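Local coordinates for ferritin like protein (Caulobacter vibrioides, PDB 3HL1), which is of unknown function but has a ferritin-like fold and probably binds metal, at residues M118-P124 with H233-D238; E125-E131 with S143-D149. All blocks are in the same frame, centred on the assembly; numbering follows the deposited sequence.

Contact 1: M118-P124 with H233-D238; sequences MCLIEYP and HFQRFD
In this helical ferritin-like fold, the C-terminal end of helix 112-121 packs against the start of helix 233-242, and Glu122, the first residue to leave the helix, meets His233 in a His-carboxylate hydrogen bond. ND1 of His233 donates this bond to OE2 of Glu122 over 2.7 Å. The acceptor lies in the imidazole plane, yet the donor reaches the carboxylate from above its plane, with the two flat groups nearly perpendicular (88°). A bend at chi2 (-78°) turns the glutamate back across His233 CB. Tyr29 also bonds OE2, His233 NE2 is hydrogen-bonded to OE1 of Gln53, and Glu122 OE1 is hydrogen-bonded to an unidentified bound molecule, so both ends of this buried pair are held.

Phe237 lies beside Glu122, its CE2 3.6 Å from Glu122 CG. One face of its ring carries the selenomethionine methyl: CE of Met118 sits 3.8 Å from the centroid, a CH-pi contact, with SE above the same face at a greater distance. Cys119 SG rests against the backbone between Phe237 and Asp238.

Phe234 packs against the residues that follow the helix. Tyr123 turns an edge toward it in an offset edge-to-face pair, planes at 77°. Cys119 O lies at the ring edge, 3.3 Å from Phe234 CD1, while Pro124 CD stands almost exactly over the ring centre, 3.6 Å from the Phe234 centroid.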
loop_
_atom_site.group_PDB
_atom_site.type_symbol
_atom_site.label_atom_id
_atom_site.label_comp_id
_atom_site.label_asym_id
_atom_site.label_seq_id
_atom_site.Cartn_x
_atom_site.Cartn_y
_atom_site.Cartn_z
HETATM N N MSE A 118 -1.909 4.977 -10.454
HETATM C CA MSE A 118 -1.174 3.740 -10.126
HETATM C C MSE A 118 0.286 3.768 -10.600
HETATM O O MSE A 118 1.192 3.388 -9.839
HETATM C CB MSE A 118 -1.943 2.531 -10.649
HETATM C CG MSE A 118 -3.236 2.407 -9.910
HETATM SE SE MSE A 118 -4.368 1.032 -10.650
HETATM C CE MSE A 118 -3.561 -0.327 -10.034
ATOM N N CYS A 119 0.509 4.356 -11.776
ATOM C CA CYS A 119 1.861 4.561 -12.326
ATOM C C CYS A 119 2.647 5.557 -11.474
ATOM O O CYS A 119 3.817 5.331 -11.146
ATOM C CB CYS A 119 1.826 5.042 -13.780
ATOM S SG CYS A 119 1.291 3.791 -14.979
ATOM N N LEU A 120 1.988 6.627 -11.069
ATOM C CA LEU A 120 2.573 7.638 -10.181
ATOM C C LEU A 120 2.959 7.075 -8.815
ATOM O O LEU A 120 4.058 7.324 -8.322
ATOM C CB LEU A 120 1.568 8.773 -9.998
ATOM C CG LEU A 120 1.494 9.795 -11.118
ATOM C CD1 LEU A 120 0.243 10.616 -10.968
ATOM C CD2 LEU A 120 2.720 10.675 -11.064
ATOM N N ILE A 121 2.077 6.308 -8.217
ATOM C CA ILE A 121 2.350 5.722 -6.884
ATOM C C ILE A 121 3.620 4.894 -6.920
ATOM O O ILE A 121 4.407 4.949 -5.993
ATOM C CB ILE A 121 1.186 4.850 -6.407
ATOM C CG1 ILE A 121 0.005 5.703 -5.984
ATOM C CG2 ILE A 121 1.581 3.973 -5.219
ATOM C CD1 ILE A 121 -1.323 4.905 -6.112
ATOM N N GLU A 122 3.779 4.098 -7.968
ATOM C CA GLU A 122 4.904 3.210 -8.106
ATOM C C GLU A 122 6.079 3.805 -8.889
ATOM O O GLU A 122 6.998 3.084 -9.273
ATOM C CB GLU A 122 4.453 1.906 -8.798
ATOM C CG GLU A 122 3.246 1.177 -8.143
ATOM C CD GLU A 122 3.601 0.368 -6.887
ATOM O OE1 GLU A 122 4.774 0.419 -6.388
ATOM O OE2 GLU A 122 2.691 -0.335 -6.385
ATOM N N TYR A 123 6.047 5.105 -9.119
ATOM C CA TYR A 123 7.073 5.795 -9.893
ATOM C C TYR A 123 8.461 5.525 -9.301
ATOM O O TYR A 123 8.662 5.745 -8.087
ATOM C CB TYR A 123 6.819 7.295 -9.875
ATOM C CG TYR A 123 7.629 8.075 -10.875
ATOM C CD1 TYR A 123 7.487 7.851 -12.251
ATOM C CD2 TYR A 123 8.491 9.083 -10.455
ATOM C CE1 TYR A 123 8.198 8.584 -13.146
ATOM C CE2 TYR A 123 9.201 9.825 -11.367
ATOM C CZ TYR A 123 9.045 9.547 -12.712
ATOM O OH TYR A 123 9.705 10.293 -13.641
ATOM N N PRO A 124 9.415 5.045 -10.133
ATOM C CA PRO A 124 10.726 4.627 -9.621
ATOM C C PRO A 124 11.602 5.779 -9.143
ATOM O O PRO A 124 11.671 6.832 -9.750
ATOM C CB PRO A 124 11.382 3.940 -10.844
ATOM C CG PRO A 124 10.264 3.612 -11.746
ATOM C CD PRO A 124 9.318 4.755 -11.578
ATOM N N HIS A 233 5.666 -3.415 -10.043
ATOM C CA HIS A 233 4.336 -2.786 -10.133
ATOM C C HIS A 233 4.334 -1.630 -11.161
ATOM O O HIS A 233 3.400 -1.472 -11.981
ATOM C CB HIS A 233 3.902 -2.257 -8.762
ATOM C CG HIS A 233 3.624 -3.328 -7.748
ATOM N ND1 HIS A 233 3.126 -3.048 -6.486
ATOM C CD2 HIS A 233 3.797 -4.676 -7.796
ATOM C CE1 HIS A 233 2.982 -4.175 -5.813
ATOM N NE2 HIS A 233 3.415 -5.176 -6.569
ATOM N N PHE A 234 5.392 -0.820 -11.133
ATOM C CA PHE A 234 5.468 0.305 -12.061
ATOM C C PHE A 234 5.355 -0.201 -13.495
ATOM O O PHE A 234 4.488 0.239 -14.261
ATOM C CB PHE A 234 6.756 1.108 -11.905
ATOM C CG PHE A 234 6.807 2.278 -12.827
ATOM C CD1 PHE A 234 5.925 3.350 -12.654
ATOM C CD2 PHE A 234 7.669 2.307 -13.903
ATOM C CE1 PHE A 234 5.924 4.423 -13.514
ATOM C CE2 PHE A 234 7.668 3.387 -14.753
ATOM C CZ PHE A 234 6.793 4.447 -14.559
ATOM N N GLN A 235 6.213 -1.148 -13.849
ATOM C CA GLN A 235 6.207 -1.689 -15.205
ATOM C C GLN A 235 4.840 -2.298 -15.574
ATOM O O GLN A 235 4.290 -2.002 -16.630
ATOM C CB GLN A 235 7.359 -2.677 -15.347
ATOM C CG GLN A 235 8.729 -1.983 -15.576
ATOM C CD GLN A 235 9.585 -1.774 -14.296
ATOM O OE1 GLN A 235 9.116 -1.257 -13.271
ATOM N NE2 GLN A 235 10.868 -2.158 -14.385
ATOM N N ARG A 236 4.280 -3.108 -14.687
ATOM C CA ARG A 236 2.935 -3.679 -14.866
ATOM C C ARG A 236 1.890 -2.632 -15.232
ATOM O O ARG A 236 1.099 -2.814 -16.158
ATOM C CB ARG A 236 2.434 -4.293 -13.542
ATOM C CG ARG A 236 3.051 -5.586 -13.102
ATOM C CD ARG A 236 2.441 -5.908 -11.736
ATOM N NE ARG A 236 3.183 -6.939 -11.030
ATOM C CZ ARG A 236 2.783 -8.192 -10.877
ATOM N NH1 ARG A 236 1.616 -8.613 -11.357
ATOM N NH2 ARG A 236 3.565 -9.034 -10.218
ATOM N N PHE A 237 1.863 -1.551 -14.444
ATOM C CA PHE A 237 0.867 -0.494 -14.575
ATOM C C PHE A 237 1.108 0.365 -15.800
ATOM O O PHE A 237 0.164 0.758 -16.446
ATOM C CB PHE A 237 0.768 0.370 -13.291
ATOM C CG PHE A 237 0.403 -0.434 -12.018
ATOM C CD1 PHE A 237 -0.295 -1.642 -12.092
ATOM C CD2 PHE A 237 0.757 0.049 -10.739
ATOM C CE1 PHE A 237 -0.615 -2.355 -10.934
ATOM C CE2 PHE A 237 0.454 -0.664 -9.599
ATOM C CZ PHE A 237 -0.241 -1.857 -9.682
ATOM N N ASP A 238 2.372 0.625 -16.126
ATOM C CA ASP A 238 2.707 1.330 -17.364
ATOM C C ASP A 238 2.279 0.492 -18.580
ATOM O O ASP A 238 1.812 1.015 -19.575
ATOM C CB ASP A 238 4.192 1.660 -17.375
ATOM C CG ASP A 238 4.582 2.581 -18.525
ATOM O OD1 ASP A 238 3.954 3.653 -18.695
ATOM O OD2 ASP A 238 5.518 2.201 -19.254
#

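Contact 2: E125-E131 with S143-D149; sequences EWRTQRE and SIGEFYD
Arg130 and Glu146 cross at about a right angle, and the arginine grips the carboxylate side-on. Its NE reaches Glu146 OE1 at 2.9 Å, and NH2 reaches OE2 at 3.0 Å on the syn lone pair. Both oxygens lie close to the guanidinium plane, although the carboxylate is rotated 41° from it. Glu146 gets this far because CG stands anti to the backbone N (chi1 -174°) and the chain runs on extended. Backbone N-H groups of Gly142 and Asp133 bond the same two oxygens, fixing the carboxylate's rotation.

Glu125 comes in on a different line, stretched out over the first turn of the helix, with CG 3.4 Å from Ser143 OG. It and Asp149 come from opposite directions, carboxylate planes 54° apart; their very close approach is doubtful in the model. Asp149 OD1 has a salt bridge to Arg152.

Between these two arms sits one water. It donates to Thr128 OG1 and to Glu146 OE1 and lies 2.6 Å from Ser143 OG. Thr128 OG1 in turn donates to Glu125 O, which also accepts from Thr128 N. Ser143 OG accepts from Glu146 N at 3.0 Å; Ser143 is thus the N-cap of helix 144-157, and Glu125 and Thr128 of the preceding loop pack round this cap.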
loop_
_atom_site.group_PDB
_atom_site.type_symbol
_atom_site.label_atom_id
_atom_site.label_comp_id
_atom_site.label_asym_id
_atom_site.label_seq_id
_atom_site.Cartn_x
_atom_site.Cartn_y
_atom_site.Cartn_z
ATOM N N GLU A 125 12.277 5.567 -8.041
ATOM C CA GLU A 125 13.115 6.612 -7.457
ATOM C C GLU A 125 14.158 7.134 -8.435
ATOM O O GLU A 125 14.486 8.331 -8.417
ATOM C CB GLU A 125 13.841 6.031 -6.264
ATOM C CG GLU A 125 14.526 7.062 -5.425
ATOM C CD GLU A 125 15.318 6.487 -4.247
ATOM O OE1 GLU A 125 15.372 5.232 -4.048
ATOM O OE2 GLU A 125 15.894 7.347 -3.530
ATOM N N TRP A 126 14.737 6.247 -9.237
ATOM C CA TRP A 126 15.801 6.686 -10.160
ATOM C C TRP A 126 15.343 7.725 -11.202
ATOM O O TRP A 126 16.140 8.546 -11.671
ATOM C CB TRP A 126 16.502 5.510 -10.834
ATOM C CG TRP A 126 15.699 4.776 -11.822
ATOM C CD1 TRP A 126 14.926 3.668 -11.593
ATOM C CD2 TRP A 126 15.616 5.037 -13.229
ATOM N NE1 TRP A 126 14.364 3.232 -12.767
ATOM C CE2 TRP A 126 14.766 4.055 -13.787
ATOM C CE3 TRP A 126 16.179 6.006 -14.079
ATOM C CZ2 TRP A 126 14.457 4.016 -15.155
ATOM C CZ3 TRP A 126 15.870 5.968 -15.454
ATOM C CH2 TRP A 126 15.020 4.977 -15.972
ATOM N N ARG A 127 14.073 7.697 -11.567
ATOM C CA ARG A 127 13.525 8.694 -12.500
ATOM C C ARG A 127 13.286 10.074 -11.872
ATOM O O ARG A 127 13.165 11.061 -12.572
ATOM C CB ARG A 127 12.249 8.126 -13.100
ATOM C CG ARG A 127 12.564 6.883 -13.887
ATOM C CD ARG A 127 11.387 6.082 -14.136
ATOM N NE ARG A 127 10.667 6.505 -15.318
ATOM C CZ ARG A 127 10.667 5.873 -16.483
ATOM N NH1 ARG A 127 9.918 6.367 -17.462
ATOM N NH2 ARG A 127 11.385 4.765 -16.678
ATOM N N THR A 128 13.223 10.146 -10.538
ATOM C CA THR A 128 12.941 11.415 -9.837
ATOM C C THR A 128 14.092 12.436 -9.954
ATOM O O THR A 128 13.902 13.642 -9.786
ATOM C CB THR A 128 12.622 11.164 -8.349
ATOM O OG1 THR A 128 13.772 10.624 -7.656
ATOM C CG2 THR A 128 11.431 10.228 -8.231
ATOM N N GLN A 129 15.284 11.932 -10.239
ATOM C CA GLN A 129 16.489 12.755 -10.303
ATOM C C GLN A 129 16.654 13.596 -9.042
ATOM O O GLN A 129 16.814 14.804 -9.109
ATOM C CB GLN A 129 16.478 13.657 -11.522
ATOM C CG GLN A 129 16.357 12.930 -12.825
ATOM C CD GLN A 129 16.773 13.813 -13.970
ATOM O OE1 GLN A 129 17.957 14.126 -14.109
ATOM N NE2 GLN A 129 15.807 14.235 -14.792
ATOM N N ARG A 130 16.529 12.970 -7.880
ATOM C CA ARG A 130 16.839 13.694 -6.667
ATOM C C ARG A 130 17.655 12.886 -5.706
ATOM O O ARG A 130 17.592 11.666 -5.682
ATOM C CB ARG A 130 15.597 14.287 -5.995
ATOM C CG ARG A 130 14.539 13.354 -5.529
ATOM C CD ARG A 130 13.401 14.153 -4.920
ATOM N NE ARG A 130 13.403 14.219 -3.452
ATOM C CZ ARG A 130 13.521 15.317 -2.699
ATOM N NH1 ARG A 130 13.710 16.526 -3.220
ATOM N NH2 ARG A 130 13.459 15.198 -1.389
ATOM N N GLU A 131 18.473 13.608 -4.956
ATOM C CA GLU A 131 19.173 13.048 -3.816
ATOM C C GLU A 131 18.133 12.795 -2.705
ATOM O O GLU A 131 17.386 13.707 -2.368
ATOM C CB GLU A 131 20.264 14.022 -3.338
ATOM C CG GLU A 131 21.586 13.846 -4.070
ATOM C CD GLU A 131 22.186 12.479 -3.790
ATOM O OE1 GLU A 131 22.346 12.135 -2.600
ATOM O OE2 GLU A 131 22.476 11.744 -4.753
ATOM N N SER A 143 9.132 9.713 -4.149
ATOM C CA SER A 143 8.819 8.338 -4.566
ATOM C C SER A 143 8.794 7.439 -3.328
ATOM O O SER A 143 9.340 7.803 -2.305
ATOM C CB SER A 143 9.912 7.793 -5.498
ATOM O OG SER A 143 11.215 7.799 -4.878
ATOM N N ILE A 144 8.231 6.246 -3.472
ATOM C CA ILE A 144 8.207 5.267 -2.409
ATOM C C ILE A 144 9.607 4.797 -2.116
ATOM O O ILE A 144 9.972 4.633 -0.961
ATOM C CB ILE A 144 7.300 4.053 -2.766
ATOM C CG1 ILE A 144 5.852 4.514 -2.817
ATOM C CG2 ILE A 144 7.504 2.948 -1.750
ATOM C CD1 ILE A 144 4.853 3.395 -3.240
ATOM N N GLY A 145 10.403 4.623 -3.159
ATOM C CA GLY A 145 11.756 4.213 -3.045
ATOM C C GLY A 145 12.574 5.157 -2.214
ATOM O O GLY A 145 13.414 4.705 -1.407
ATOM N N GLU A 146 12.353 6.460 -2.393
ATOM C CA GLU A 146 13.072 7.441 -1.585
ATOM C C GLU A 146 12.674 7.352 -0.109
ATOM O O GLU A 146 13.498 7.497 0.823
ATOM C CB GLU A 146 12.796 8.862 -2.075
ATOM C CG GLU A 146 13.645 9.910 -1.335
ATOM C CD GLU A 146 13.235 11.369 -1.582
ATOM O OE1 GLU A 146 12.488 11.632 -2.541
ATOM O OE2 GLU A 146 13.693 12.256 -0.802
ATOM N N PHE A 147 11.385 7.208 0.125
ATOM C CA PHE A 147 10.882 6.983 1.501
ATOM C C PHE A 147 11.664 5.803 2.130
ATOM O O PHE A 147 12.202 5.915 3.247
ATOM C CB PHE A 147 9.383 6.662 1.456
ATOM C CG PHE A 147 8.668 6.746 2.832
ATOM C CD1 PHE A 147 9.248 6.267 3.988
ATOM C CD2 PHE A 147 7.421 7.306 2.927
ATOM C CE1 PHE A 147 8.609 6.374 5.214
ATOM C CE2 PHE A 147 6.783 7.411 4.159
ATOM C CZ PHE A 147 7.401 6.956 5.294
ATOM N N TYR A 148 11.728 4.662 1.439
ATOM C CA TYR A 148 12.477 3.521 1.959
ATOM C C TYR A 148 13.972 3.729 2.092
ATOM O O TYR A 148 14.564 3.161 3.009
ATOM C CB TYR A 148 12.137 2.215 1.236
ATOM C CG TYR A 148 10.769 1.712 1.631
ATOM C CD1 TYR A 148 10.524 1.248 2.932
ATOM C CD2 TYR A 148 9.704 1.731 0.751
ATOM C CE1 TYR A 148 9.262 0.806 3.310
ATOM C CE2 TYR A 148 8.432 1.267 1.132
ATOM C CZ TYR A 148 8.233 0.820 2.424
ATOM O OH TYR A 148 7.010 0.399 2.823
ATOM N N ASP A 149 14.589 4.521 1.206
ATOM C CA ASP A 149 15.962 4.934 1.405
ATOM C C ASP A 149 16.232 5.639 2.742
ATOM O O ASP A 149 17.253 5.367 3.413
ATOM C CB ASP A 149 16.354 5.942 0.328
ATOM C CG ASP A 149 16.798 5.309 -0.954
ATOM O OD1 ASP A 149 16.892 4.072 -1.067
ATOM O OD2 ASP A 149 17.083 6.103 -1.861
HETATM O O HOH W 1 12.346 10.149 -5.120
#

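The two contacts lie side by side, their centres about 13 Å apart, and their first segments follow one another without a break along the chain: 118-124 takes in the last turn of helix 112-121 and the residues just after it, and 125-131 belongs to the loop that leads to helix 144-157. Contact 2 is nested within the long loop closed by contact 1, whose second segment comes much later, on helix 233-242. They also touch directly: Ile121 O meets Ile144 CD1 at 3.2 Å, the carbonyl O of Tyr123 touches Ser143 CB and its ring touches Thr128 CG2. The chain leaving helix 112-121 is therefore held first against helix 233-242 and then against the start of helix 144-157, joining three helices of the ferritin-like domain.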